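Local coordinates for dipeptide Epimerase (Enterococcus faecalis V583, PDB 3K1G), which belongs to the mandelate racemase/muconate lactonizing enzyme family and pairs an enolase-type N-terminal domain with a TIM-barrel domain, at residues I299-A304 / L319-G324; G24-A29 / C292-T297; C288-M293 / T315-D320. One frame throughout, in Å; residues are numbered along the deposited sequence.

How the contacts relate
Five of the six segments lie on one stretch of chain, from strand 287-290 through a loop and helix 298-310 to just past strand 314-317, and show how a barrel builds a ligand site at its strand ends. Contact 3 pairs the two strands and contact 1 packs the helix on the loop after the second; their centres lie about 9 Å apart and they share L319 and D320. Contact 2, centred about 11 Å from contact 1 and 15 Å from contact 3, brings in strand 24-38 of the N-terminal domain and shares C292 and M293 with contact 3. Barrel residues touch bound serine in all three; N-terminal I26 comes beside the tyrosine peptide-linked to it.

Contact 1. Residues I299-A304 / L319-G324; sequences IGITAA and LDATFG. With SER (serine), chain I.
I301 of helix 298-310 reaches into the 319-324 loop and meets three of its residues. The arm formed by CG1 and CD1 lies against A321 and T322: CD1 presses on the methyl of A321, CD1 to CB being 3.5 Å, tighter than usual for two carbons, and CG1 is 3.6 Å from T322 CG2. The other branch, CG2, lies between T322 and L319, 4.1 Å from L319 CB. With chi1 at -67°, CG1 sits beside the backbone N and carries the longer arm toward A321, leaving CG2 beside the carbonyl carbon. One turn further along the helix, A304 CB touches L319 CD2 at 3.6 Å.

T322 offers only its methyl to the isoleucine; its OG1 is hydrogen-bonded to S335 O. L319 is tied through its backbone N to T131 OG1, and G300 N to E47 OE1. Between L319 and A321, the side chain of D320 points away from the helix, and its OD1 accepts a hydrogen bond of 3.0 Å from the N of bound serine. OD2 is held by T134 OG1. No hydrogen bond joins helix to loop: the interface is wholly hydrophobic contact, with the loop's carboxylate on its other side binding the amino end of the ligand, probably charged.

Contact 2. Residues G24-A29 / C292-T297; sequences GTIESA and CMAEET. With TYR (tyrosine), chain J; SER (serine), chain I.
Apolar contact joins I26 to A294, with CG2 of the isoleucine 4.0 Å from CB of the alanine. A29 adds a looser touch, its CB lying 4.2 Å from T297 CG2. The same A29 methyl sits 3.6 Å from E295 O, a buried carbonyl with no polar partner in the model, so that a hydrocarbon group covers it.

Aromatic packing comes from the bound tyrosine. The A294 methyl rests closely above its ring near CZ and CE1, CB to CZ being 3.3 Å, whereas M293 SD lies nearly level with the ring, beyond CD2 and CE2 and 4.1 Å from CD2.

Hydrogen bonds hold that ligand at two points. The phenol OH donates to E295 OE1 over 2.6 Å, and the N-H of the peptide bond joining serine to tyrosine donates to C292 O at 2.8 Å. A bend at chi2 of E295 (100°) swings the carboxylate back toward the phenol. Within the loop, E296 OE2 takes the M293 N-H at 2.7 Å on its anti side, 17° out of the carboxylate plane.

Strand 24-38 pairs with strand 3-21 in the N-terminal sheet, and here it meets the barrel loop between strand 287-290 and helix 298-310, so the interdomain seam runs beside the tyrosine site.

Contact 3. Residues C288-M293 / T315-D320; sequences CMIGCM and TRADLD. With SER (serine), chain I; TYR (tyrosine), chain J.
M289 and I290 pair with R316 and A317 in parallel register, the two short strand axes 4.6 Å apart and crossing at -25°. I290 grips its neighbour at both ends: its N donates to R316 O (3.1 Å), and its O accepts from D318 N (2.9 Å), the latter almost in line with the carbonyl bond.

On the M289 face, the methionine crosses the arginine at about a right angle, its CG 3.6 Å from R316 CB. With CG anti to the backbone N (chi1 172°), the methionine chain runs on until its SD lies near D318 CB. R316 instead extends away, its NE in a salt bridge with E212, while its NH1 gives a hydrogen bond to a water that also donates to T315 OG1, itself bonded to E287 OE1, and, weakly, to C288 O. On the other face I290 CG2 touches A317 CB at 3.8 Å; beyond the strand end it meets L319 CG at 4.0 Å.

D318 OD2 accepts from the N of bound serine at 2.9 Å and pairs with K159. A second water, donating to D318 OD2 at 2.9 Å and to the bound tyrosine O, accepts from C292 N. With D320 as second carboxylate beside the amine, its protonated form is probably favoured.

This is the beta-alpha-beta unit of the seventh and eighth strands of a TIM barrel, connected by helix 298-310, with its ligand site at the C-terminal strand ends.

Contact 1. Residues I299-A304 / L319-G324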
ATOM      1  N   ILE A 299       1.607  -8.373   8.718  1.00 30.41           N
ATOM      2  CA  ILE A 299       2.996  -7.941   8.672  1.00 30.93           C
ATOM      3  C   ILE A 299       3.231  -6.774   7.713  1.00 29.98           C
ATOM      4  O   ILE A 299       3.853  -5.778   8.082  1.00 29.44           O
ATOM      5  CB  ILE A 299       3.928  -9.113   8.314  1.00 31.62           C
ATOM      6  CG1 ILE A 299       3.853 -10.170   9.419  1.00 32.44           C
ATOM      7  CG2 ILE A 299       5.366  -8.606   8.148  1.00 27.69           C
ATOM      8  CD1 ILE A 299       4.467 -11.503   9.042  1.00 33.03           C
ATOM      9  N   GLY A 300       2.720  -6.892   6.497  1.00 27.49           N
ATOM     10  CA  GLY A 300       2.899  -5.836   5.524  1.00 27.38           C
ATOM     11  C   GLY A 300       2.177  -4.562   5.905  1.00 30.83           C
ATOM     12  O   GLY A 300       2.680  -3.460   5.674  1.00 29.61           O
ATOM     13  N   ILE A 301       0.983  -4.708   6.473  1.00 31.29           N
ATOM     14  CA  ILE A 301       0.204  -3.552   6.875  1.00 30.79           C
ATOM     15  C   ILE A 301       0.896  -2.871   8.051  1.00 29.64           C
ATOM     16  O   ILE A 301       0.997  -1.650   8.096  1.00 29.57           O
ATOM     17  CB  ILE A 301      -1.246  -3.958   7.255  1.00 30.06           C
ATOM     18  CG1 ILE A 301      -1.989  -4.441   6.004  1.00 30.63           C
ATOM     19  CG2 ILE A 301      -1.984  -2.786   7.868  1.00 29.08           C
ATOM     20  CD1 ILE A 301      -2.170  -3.380   4.931  1.00 28.39           C
ATOM     21  N   THR A 302       1.396  -3.661   8.991  1.00 28.89           N
ATOM     22  CA  THR A 302       2.073  -3.090  10.137  1.00 29.86           C
ATOM     23  C   THR A 302       3.306  -2.304   9.690  1.00 30.91           C
ATOM     24  O   THR A 302       3.499  -1.164  10.101  1.00 31.78           O
ATOM     25  CB  THR A 302       2.474  -4.182  11.140  1.00 30.47           C
ATOM     26  OG1 THR A 302       1.297  -4.889  11.556  1.00 32.94           O
ATOM     27  CG2 THR A 302       3.145  -3.563  12.370  1.00 28.21           C
ATOM     28  N   ALA A 303       4.126  -2.907   8.838  1.00 29.74           N
ATOM     29  CA  ALA A 303       5.322  -2.239   8.334  1.00 28.13           C
ATOM     30  C   ALA A 303       4.949  -0.909   7.692  1.00 27.60           C
ATOM     31  O   ALA A 303       5.557   0.128   7.976  1.00 24.25           O
ATOM     32  CB  ALA A 303       6.026  -3.124   7.324  1.00 28.45           C
ATOM     33  N   ALA A 304       3.944  -0.945   6.828  1.00 27.04           N
ATOM     34  CA  ALA A 304       3.481   0.260   6.151  1.00 27.53           C
ATOM     35  C   ALA A 304       3.015   1.320   7.157  1.00 26.61           C
ATOM     36  O   ALA A 304       3.303   2.509   6.988  1.00 25.10           O
ATOM     37  CB  ALA A 304       2.358  -0.085   5.183  1.00 26.35           C
ATOM     38  N   LEU A 319      -4.560   1.639   4.389  1.00 31.57           N
ATOM     39  CA  LEU A 319      -4.062   0.397   4.969  1.00 31.81           C
ATOM     40  C   LEU A 319      -5.251  -0.350   5.555  1.00 32.31           C
ATOM     41  O   LEU A 319      -5.443  -0.390   6.770  1.00 31.95           O
ATOM     42  CB  LEU A 319      -3.045   0.716   6.071  1.00 30.41           C
ATOM     43  CG  LEU A 319      -1.841   1.553   5.630  1.00 28.43           C
ATOM     44  CD1 LEU A 319      -0.947   1.851   6.821  1.00 25.13           C
ATOM     45  CD2 LEU A 319      -1.078   0.812   4.552  1.00 26.52           C
ATOM     46  N   ASP A 320      -6.039  -0.953   4.672  1.00 35.87           N
ATOM     47  CA  ASP A 320      -7.250  -1.668   5.057  1.00 38.09           C
ATOM     48  C   ASP A 320      -7.244  -3.153   4.693  1.00 39.59           C
ATOM     49  O   ASP A 320      -8.288  -3.806   4.738  1.00 37.44           O
ATOM     50  CB  ASP A 320      -8.446  -1.002   4.377  1.00 39.10           C
ATOM     51  CG  ASP A 320      -8.300  -0.965   2.873  1.00 40.55           C
ATOM     52  OD1 ASP A 320      -7.174  -1.207   2.382  1.00 38.59           O
ATOM     53  OD2 ASP A 320      -9.301  -0.683   2.176  1.00 44.79           O
ATOM     54  N   ALA A 321      -6.081  -3.686   4.332  1.00 39.31           N
ATOM     55  CA  ALA A 321      -5.996  -5.090   3.954  1.00 39.76           C
ATOM     56  C   ALA A 321      -6.423  -6.049   5.075  1.00 39.97           C
ATOM     57  O   ALA A 321      -7.091  -7.052   4.813  1.00 40.88           O
ATOM     58  CB  ALA A 321      -4.575  -5.422   3.483  1.00 38.95           C
ATOM     59  N   THR A 322      -6.066  -5.742   6.319  1.00 38.51           N
ATOM     60  CA  THR A 322      -6.418  -6.628   7.428  1.00 38.40           C
ATOM     61  C   THR A 322      -7.897  -6.603   7.818  1.00 39.33           C
ATOM     62  O   THR A 322      -8.342  -7.442   8.607  1.00 38.19           O
ATOM     63  CB  THR A 322      -5.614  -6.307   8.694  1.00 37.85           C
ATOM     64  OG1 THR A 322      -6.120  -5.103   9.279  1.00 39.82           O
ATOM     65  CG2 THR A 322      -4.134  -6.142   8.368  1.00 36.81           C
ATOM     66  N   PHE A 323      -8.648  -5.648   7.276  1.00 39.33           N
ATOM     67  CA  PHE A 323     -10.071  -5.526   7.593  1.00 40.01           C
ATOM     68  C   PHE A 323     -10.902  -6.607   6.912  1.00 39.97           C
ATOM     69  O   PHE A 323     -12.000  -6.938   7.364  1.00 40.36           O
ATOM     70  CB  PHE A 323     -10.606  -4.147   7.179  1.00 38.48           C
ATOM     71  CG  PHE A 323      -9.891  -2.987   7.828  1.00 38.16           C
ATOM     72  CD1 PHE A 323      -9.245  -3.139   9.053  1.00 37.09           C
ATOM     73  CD2 PHE A 323      -9.898  -1.732   7.227  1.00 39.53           C
ATOM     74  CE1 PHE A 323      -8.619  -2.062   9.673  1.00 38.55           C
ATOM     75  CE2 PHE A 323      -9.272  -0.638   7.838  1.00 39.74           C
ATOM     76  CZ  PHE A 323      -8.633  -0.805   9.064  1.00 38.02           C
ATOM     77  N   GLY A 324     -10.384  -7.149   5.817  1.00 40.22           N
ATOM     78  CA  GLY A 324     -11.111  -8.182   5.109  1.00 38.57           C
ATOM     79  C   GLY A 324     -10.613  -9.587   5.384  1.00 38.31           C
ATOM     80  O   GLY A 324     -11.083 -10.526   4.746  1.00 40.01           O
TER
HETATM   81  N   SER I 355      -7.307  -0.606  -0.514  1.00 42.13           N
HETATM   82  CA  SER I 355      -6.221  -1.411  -1.155  1.00 43.74           C
HETATM   83  C   SER I 355      -6.166  -1.205  -2.667  1.00 42.87           C
HETATM   84  O   SER I 355      -7.085  -0.630  -3.262  1.00 43.91           O
HETATM   85  CB  SER I 355      -6.407  -2.900  -0.829  1.00 44.19           C
HETATM   86  OG  SER I 355      -7.739  -3.323  -1.070  1.00 45.89           O

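Contact 2. Residues G24-A29 / C292-T297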
ATOM      1  N   GLY A  24      -9.494  -6.576 -11.793  1.00 40.73           N
ATOM      2  CA  GLY A  24      -9.823  -7.970 -11.543  1.00 41.64           C
ATOM      3  C   GLY A  24     -10.416  -8.195 -10.168  1.00 42.53           C
ATOM      4  O   GLY A  24     -10.716  -7.239  -9.451  1.00 42.74           O
ATOM      5  N   THR A  25     -10.582  -9.459  -9.791  1.00 42.09           N
ATOM      6  CA  THR A  25     -11.159  -9.799  -8.493  1.00 44.64           C
ATOM      7  C   THR A  25     -10.218 -10.654  -7.655  1.00 45.34           C
ATOM      8  O   THR A  25      -9.272 -11.240  -8.176  1.00 47.27           O
ATOM      9  CB  THR A  25     -12.469 -10.583  -8.655  1.00 45.58           C
ATOM     10  OG1 THR A  25     -12.195 -11.820  -9.330  1.00 48.35           O
ATOM     11  CG2 THR A  25     -13.478  -9.781  -9.461  1.00 44.80           C
ATOM     12  N   ILE A  26     -10.497 -10.737  -6.359  1.00 45.24           N
ATOM     13  CA  ILE A  26      -9.679 -11.528  -5.450  1.00 45.79           C
ATOM     14  C   ILE A  26     -10.535 -12.036  -4.294  1.00 45.14           C
ATOM     15  O   ILE A  26     -11.361 -11.301  -3.767  1.00 45.02           O
ATOM     16  CB  ILE A  26      -8.498 -10.685  -4.895  1.00 46.55           C
ATOM     17  CG1 ILE A  26      -7.802 -11.436  -3.758  1.00 47.21           C
ATOM     18  CG2 ILE A  26      -9.002  -9.337  -4.405  1.00 46.47           C
ATOM     19  CD1 ILE A  26      -7.242 -12.782  -4.168  1.00 49.99           C
ATOM     20  N   GLU A  27     -10.343 -13.292  -3.900  1.00 46.13           N
ATOM     21  CA  GLU A  27     -11.130 -13.847  -2.805  1.00 47.03           C
ATOM     22  C   GLU A  27     -10.290 -14.439  -1.681  1.00 45.96           C
ATOM     23  O   GLU A  27     -10.830 -14.880  -0.660  1.00 46.07           O
ATOM     24  CB  GLU A  27     -12.112 -14.905  -3.335  1.00 50.65           C
ATOM     25  CG  GLU A  27     -11.500 -16.266  -3.639  1.00 54.35           C
ATOM     26  CD  GLU A  27     -12.527 -17.270  -4.162  1.00 57.95           C
ATOM     27  OE1 GLU A  27     -12.997 -17.101  -5.309  1.00 58.82           O
ATOM     28  OE2 GLU A  27     -12.869 -18.223  -3.423  1.00 58.89           O
ATOM     29  N   SER A  28      -8.971 -14.451  -1.861  1.00 43.69           N
ATOM     30  CA  SER A  28      -8.091 -14.988  -0.830  1.00 41.21           C
ATOM     31  C   SER A  28      -6.784 -14.209  -0.736  1.00 39.49           C
ATOM     32  O   SER A  28      -6.174 -13.871  -1.751  1.00 39.68           O
ATOM     33  CB  SER A  28      -7.790 -16.463  -1.107  1.00 41.86           C
ATOM     34  OG  SER A  28      -7.146 -17.058   0.005  1.00 41.21           O
ATOM     35  N   ALA A  29      -6.366 -13.925   0.494  1.00 37.83           N
ATOM     36  CA  ALA A  29      -5.126 -13.197   0.749  1.00 35.95           C
ATOM     37  C   ALA A  29      -3.977 -14.192   0.809  1.00 32.68           C
ATOM     38  O   ALA A  29      -3.684 -14.736   1.869  1.00 32.00           O
ATOM     39  CB  ALA A  29      -5.221 -12.447   2.065  1.00 35.76           C
ATOM     40  N   CYS A 292      -1.730  -0.378  -0.052  1.00 32.88           N
ATOM     41  CA  CYS A 292      -1.474  -1.792   0.189  1.00 34.24           C
ATOM     42  C   CYS A 292      -2.084  -2.639  -0.917  1.00 34.09           C
ATOM     43  O   CYS A 292      -2.850  -2.139  -1.738  1.00 33.45           O
ATOM     44  CB  CYS A 292      -2.050  -2.223   1.550  1.00 33.66           C
ATOM     45  SG  CYS A 292      -3.879  -2.076   1.759  1.00 36.73           S
ATOM     46  N   MET A 293      -1.703  -3.914  -0.957  1.00 34.47           N
ATOM     47  CA  MET A 293      -2.245  -4.849  -1.937  1.00 34.22           C
ATOM     48  C   MET A 293      -3.307  -5.595  -1.144  1.00 33.65           C
ATOM     49  O   MET A 293      -3.194  -5.698   0.076  1.00 32.19           O
ATOM     50  CB  MET A 293      -1.175  -5.839  -2.410  1.00 37.42           C
ATOM     51  CG  MET A 293       0.026  -5.209  -3.085  1.00 37.90           C
ATOM     52  SD  MET A 293      -0.401  -4.379  -4.612  1.00 41.14           S
ATOM     53  CE  MET A 293       0.805  -5.061  -5.748  1.00 45.29           C
ATOM     54  N   ALA A 294      -4.331  -6.104  -1.821  1.00 32.86           N
ATOM     55  CA  ALA A 294      -5.388  -6.837  -1.143  1.00 34.57           C
ATOM     56  C   ALA A 294      -4.873  -8.149  -0.533  1.00 35.20           C
ATOM     57  O   ALA A 294      -5.402  -8.620   0.482  1.00 32.38           O
ATOM     58  CB  ALA A 294      -6.539  -7.124  -2.122  1.00 36.68           C
ATOM     59  N   GLU A 295      -3.828  -8.716  -1.138  1.00 36.76           N
ATOM     60  CA  GLU A 295      -3.253  -9.978  -0.667  1.00 39.56           C
ATOM     61  C   GLU A 295      -2.362  -9.911   0.568  1.00 39.47           C
ATOM     62  O   GLU A 295      -2.116 -10.937   1.205  1.00 40.81           O
ATOM     63  CB  GLU A 295      -2.450 -10.659  -1.781  1.00 40.79           C
ATOM     64  CG  GLU A 295      -3.227 -10.924  -3.047  1.00 44.28           C
ATOM     65  CD  GLU A 295      -2.949  -9.886  -4.103  1.00 45.88           C
ATOM     66  OE1 GLU A 295      -2.984  -8.682  -3.770  1.00 44.87           O
ATOM     67  OE2 GLU A 295      -2.700 -10.275  -5.266  1.00 47.21           O
ATOM     68  N   GLU A 296      -1.854  -8.736   0.917  1.00 38.84           N
ATOM     69  CA  GLU A 296      -0.987  -8.694   2.081  1.00 36.03           C
ATOM     70  C   GLU A 296      -1.760  -8.709   3.375  1.00 34.64           C
ATOM     71  O   GLU A 296      -2.966  -8.493   3.391  1.00 35.11           O
ATOM     72  CB  GLU A 296      -0.022  -7.509   2.018  1.00 36.47           C
ATOM     73  CG  GLU A 296      -0.621  -6.170   1.760  1.00 38.47           C
ATOM     74  CD  GLU A 296       0.464  -5.120   1.605  1.00 37.83           C
ATOM     75  OE1 GLU A 296       1.329  -5.038   2.508  1.00 37.93           O
ATOM     76  OE2 GLU A 296       0.459  -4.394   0.587  1.00 35.42           O
ATOM     77  N   THR A 297      -1.067  -8.995   4.465  1.00 32.42           N
ATOM     78  CA  THR A 297      -1.732  -9.076   5.742  1.00 31.51           C
ATOM     79  C   THR A 297      -1.080  -8.254   6.837  1.00 31.72           C
ATOM     80  O   THR A 297      -0.432  -7.241   6.575  1.00 31.55           O
ATOM     81  CB  THR A 297      -1.844 -10.554   6.186  1.00 32.57           C
ATOM     82  OG1 THR A 297      -0.537 -11.116   6.351  1.00 34.92           O
ATOM     83  CG2 THR A 297      -2.580 -11.364   5.126  1.00 32.22           C
TER
HETATM   84  N   TYR J 356      -5.080  -1.665  -3.281  1.00 41.93           N
HETATM   85  CA  TYR J 356      -4.887  -1.531  -4.726  1.00 41.83           C
HETATM   86  C   TYR J 356      -4.983  -0.082  -5.187  1.00 42.41           C
HETATM   87  O   TYR J 356      -4.919   0.817  -4.324  1.00 40.73           O
HETATM   88  CB  TYR J 356      -5.917  -2.373  -5.487  1.00 42.27           C
HETATM   89  CG  TYR J 356      -5.704  -3.866  -5.374  1.00 42.87           C
HETATM   90  CD1 TYR J 356      -6.788  -4.740  -5.385  1.00 43.45           C
HETATM   91  CD2 TYR J 356      -4.420  -4.410  -5.260  1.00 44.23           C
HETATM   92  CE1 TYR J 356      -6.608  -6.116  -5.283  1.00 42.20           C
HETATM   93  CE2 TYR J 356      -4.228  -5.790  -5.153  1.00 42.87           C
HETATM   94  CZ  TYR J 356      -5.331  -6.634  -5.165  1.00 43.17           C
HETATM   95  OH  TYR J 356      -5.170  -7.993  -5.038  1.00 40.77           O
HETATM   96  OXT TYR J 356      -5.103   0.128  -6.417  1.00 43.04           O
HETATM   97  N   SER I 355      -7.307  -0.606  -0.514  1.00 42.13           N
HETATM   98  CA  SER I 355      -6.221  -1.411  -1.155  1.00 43.74           C
HETATM   99  C   SER I 355      -6.166  -1.205  -2.667  1.00 42.87           C
HETATM  100  O   SER I 355      -7.085  -0.630  -3.262  1.00 43.91           O
HETATM  101  CB  SER I 355      -6.407  -2.900  -0.829  1.00 44.19           C
HETATM  102  OG  SER I 355      -7.739  -3.323  -1.070  1.00 45.89           O

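Contact 3. Residues C288-M293 / T315-D320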
ATOM      1  N   CYS A 288       2.376  12.200  -0.258  1.00 28.26           N
ATOM      2  CA  CYS A 288       2.258  10.784  -0.567  1.00 28.39           C
ATOM      3  C   CYS A 288       1.219  10.104   0.301  1.00 27.45           C
ATOM      4  O   CYS A 288       0.976  10.519   1.433  1.00 26.03           O
ATOM      5  CB  CYS A 288       3.606  10.073  -0.340  1.00 27.16           C
ATOM      6  SG  CYS A 288       4.969  10.594  -1.412  1.00 30.14           S
ATOM      7  N   MET A 289       0.597   9.064  -0.246  1.00 29.18           N
ATOM      8  CA  MET A 289      -0.364   8.262   0.504  1.00 29.05           C
ATOM      9  C   MET A 289       0.273   6.874   0.531  1.00 27.93           C
ATOM     10  O   MET A 289       0.912   6.475  -0.438  1.00 28.68           O
ATOM     11  CB  MET A 289      -1.730   8.191  -0.204  1.00 30.85           C
ATOM     12  CG  MET A 289      -2.711   7.192   0.464  1.00 31.41           C
ATOM     13  SD  MET A 289      -4.444   7.212  -0.144  1.00 34.94           S
ATOM     14  CE  MET A 289      -4.270   6.280  -1.706  1.00 32.10           C
ATOM     15  N   ILE A 290       0.118   6.148   1.631  1.00 29.46           N
ATOM     16  CA  ILE A 290       0.679   4.803   1.736  1.00 30.20           C
ATOM     17  C   ILE A 290      -0.464   3.812   1.503  1.00 31.95           C
ATOM     18  O   ILE A 290      -1.453   3.816   2.244  1.00 32.66           O
ATOM     19  CB  ILE A 290       1.309   4.554   3.141  1.00 28.66           C
ATOM     20  CG1 ILE A 290       1.930   3.158   3.209  1.00 31.68           C
ATOM     21  CG2 ILE A 290       0.264   4.680   4.226  1.00 30.17           C
ATOM     22  CD1 ILE A 290       3.371   3.082   2.748  1.00 26.01           C
ATOM     23  N   GLY A 291      -0.328   2.979   0.471  1.00 31.20           N
ATOM     24  CA  GLY A 291      -1.355   2.001   0.157  1.00 31.56           C
ATOM     25  C   GLY A 291      -0.968   0.568   0.489  1.00 33.25           C
ATOM     26  O   GLY A 291       0.001   0.314   1.222  1.00 31.67           O
ATOM     27  N   CYS A 292      -1.730  -0.378  -0.052  1.00 32.88           N
ATOM     28  CA  CYS A 292      -1.474  -1.792   0.189  1.00 34.24           C
ATOM     29  C   CYS A 292      -2.084  -2.639  -0.917  1.00 34.09           C
ATOM     30  O   CYS A 292      -2.850  -2.139  -1.738  1.00 33.45           O
ATOM     31  CB  CYS A 292      -2.050  -2.223   1.550  1.00 33.66           C
ATOM     32  SG  CYS A 292      -3.879  -2.076   1.759  1.00 36.73           S
ATOM     33  N   MET A 293      -1.703  -3.914  -0.957  1.00 34.47           N
ATOM     34  CA  MET A 293      -2.245  -4.849  -1.937  1.00 34.22           C
ATOM     35  C   MET A 293      -3.307  -5.595  -1.144  1.00 33.65           C
ATOM     36  O   MET A 293      -3.194  -5.698   0.076  1.00 32.19           O
ATOM     37  CB  MET A 293      -1.175  -5.839  -2.410  1.00 37.42           C
ATOM     38  CG  MET A 293       0.026  -5.209  -3.085  1.00 37.90           C
ATOM     39  SD  MET A 293      -0.401  -4.379  -4.612  1.00 41.14           S
ATOM     40  CE  MET A 293       0.805  -5.061  -5.748  1.00 45.29           C
ATOM     41  N   THR A 315       0.892  11.841   4.111  1.00 28.25           N
ATOM     42  CA  THR A 315      -0.286  12.469   4.681  1.00 31.75           C
ATOM     43  C   THR A 315      -1.611  11.719   4.628  1.00 33.92           C
ATOM     44  O   THR A 315      -2.555  12.085   5.334  1.00 33.64           O
ATOM     45  CB  THR A 315      -0.470  13.833   4.028  1.00 31.69           C
ATOM     46  OG1 THR A 315      -0.618  13.664   2.614  1.00 33.33           O
ATOM     47  CG2 THR A 315       0.762  14.692   4.270  1.00 31.03           C
ATOM     48  N   ARG A 316      -1.682  10.682   3.798  1.00 33.94           N
ATOM     49  CA  ARG A 316      -2.898   9.883   3.659  1.00 33.56           C
ATOM     50  C   ARG A 316      -2.561   8.404   3.796  1.00 33.53           C
ATOM     51  O   ARG A 316      -1.440   7.986   3.504  1.00 31.54           O
ATOM     52  CB  ARG A 316      -3.546  10.131   2.294  1.00 35.51           C
ATOM     53  CG  ARG A 316      -4.078  11.531   2.092  1.00 34.46           C
ATOM     54  CD  ARG A 316      -4.617  11.689   0.680  1.00 36.42           C
ATOM     55  NE  ARG A 316      -5.243  12.990   0.446  1.00 35.13           N
ATOM     56  CZ  ARG A 316      -4.626  14.058  -0.053  1.00 37.79           C
ATOM     57  NH1 ARG A 316      -3.342  14.005  -0.382  1.00 36.44           N
ATOM     58  NH2 ARG A 316      -5.306  15.182  -0.251  1.00 38.02           N
ATOM     59  N   ALA A 317      -3.530   7.608   4.232  1.00 31.76           N
ATOM     60  CA  ALA A 317      -3.295   6.183   4.400  1.00 32.17           C
ATOM     61  C   ALA A 317      -4.455   5.322   3.934  1.00 32.83           C
ATOM     62  O   ALA A 317      -5.620   5.614   4.217  1.00 33.65           O
ATOM     63  CB  ALA A 317      -2.986   5.876   5.850  1.00 30.52           C
ATOM     64  N   ASP A 318      -4.114   4.257   3.218  1.00 32.85           N
ATOM     65  CA  ASP A 318      -5.081   3.294   2.711  1.00 32.19           C
ATOM     66  C   ASP A 318      -4.520   1.922   3.092  1.00 31.11           C
ATOM     67  O   ASP A 318      -4.046   1.170   2.248  1.00 32.52           O
ATOM     68  CB  ASP A 318      -5.227   3.429   1.191  1.00 30.65           C
ATOM     69  CG  ASP A 318      -6.167   2.393   0.601  1.00 31.00           C
ATOM     70  OD1 ASP A 318      -7.109   1.977   1.308  1.00 28.79           O
ATOM     71  OD2 ASP A 318      -5.974   2.011  -0.572  1.00 31.65           O
ATOM     72  N   LEU A 319      -4.560   1.639   4.389  1.00 31.57           N
ATOM     73  CA  LEU A 319      -4.062   0.397   4.969  1.00 31.81           C
ATOM     74  C   LEU A 319      -5.251  -0.350   5.555  1.00 32.31           C
ATOM     75  O   LEU A 319      -5.443  -0.390   6.770  1.00 31.95           O
ATOM     76  CB  LEU A 319      -3.045   0.716   6.071  1.00 30.41           C
ATOM     77  CG  LEU A 319      -1.841   1.553   5.630  1.00 28.43           C
ATOM     78  CD1 LEU A 319      -0.947   1.851   6.821  1.00 25.13           C
ATOM     79  CD2 LEU A 319      -1.078   0.812   4.552  1.00 26.52           C
ATOM     80  N   ASP A 320      -6.039  -0.953   4.672  1.00 35.87           N
ATOM     81  CA  ASP A 320      -7.250  -1.668   5.057  1.00 38.09           C
ATOM     82  C   ASP A 320      -7.244  -3.153   4.693  1.00 39.59           C
ATOM     83  O   ASP A 320      -8.288  -3.806   4.738  1.00 37.44           O
ATOM     84  CB  ASP A 320      -8.446  -1.002   4.377  1.00 39.10           C
ATOM     85  CG  ASP A 320      -8.300  -0.965   2.873  1.00 40.55           C
ATOM     86  OD1 ASP A 320      -7.174  -1.207   2.382  1.00 38.59           O
ATOM     87  OD2 ASP A 320      -9.301  -0.683   2.176  1.00 44.79           O
TER
HETATM   88  N   SER I 355      -7.307  -0.606  -0.514  1.00 42.13           N
HETATM   89  CA  SER I 355      -6.221  -1.411  -1.155  1.00 43.74           C
HETATM   90  C   SER I 355      -6.166  -1.205  -2.667  1.00 42.87           C
HETATM   91  O   SER I 355      -7.085  -0.630  -3.262  1.00 43.91           O
HETATM   92  CB  SER I 355      -6.407  -2.900  -0.829  1.00 44.19           C
HETATM   93  OG  SER I 355      -7.739  -3.323  -1.070  1.00 45.89           O
HETATM   94  N   TYR J 356      -5.080  -1.665  -3.281  1.00 41.93           N
HETATM   95  CA  TYR J 356      -4.887  -1.531  -4.726  1.00 41.83           C
HETATM   96  C   TYR J 356      -4.983  -0.082  -5.187  1.00 42.41           C
HETATM   97  O   TYR J 356      -4.919   0.817  -4.324  1.00 40.73           O
HETATM   98  CB  TYR J 356      -5.917  -2.373  -5.487  1.00 42.27           C
HETATM   99  CG  TYR J 356      -5.704  -3.866  -5.374  1.00 42.87           C
HETATM  100  CD1 TYR J 356      -6.788  -4.740  -5.385  1.00 43.45           C
HETATM  101  CD2 TYR J 356      -4.420  -4.410  -5.260  1.00 44.23           C
HETATM  102  CE1 TYR J 356      -6.608  -6.116  -5.283  1.00 42.20           C
HETATM  103  CE2 TYR J 356      -4.228  -5.790  -5.153  1.00 42.87           C
HETATM  104  CZ  TYR J 356      -5.331  -6.634  -5.165  1.00 43.17           C
HETATM  105  OH  TYR J 356      -5.170  -7.993  -5.038  1.00 40.77           O
HETATM  106  OXT TYR J 356      -5.103   0.128  -6.417  1.00 43.04           O
HETATM  107  O   HOH W   1      -1.320  12.198   0.416  1.00 29.54           O
HETATM  108  O   HOH W   2      -3.589   1.295  -2.054  1.00 39.13           O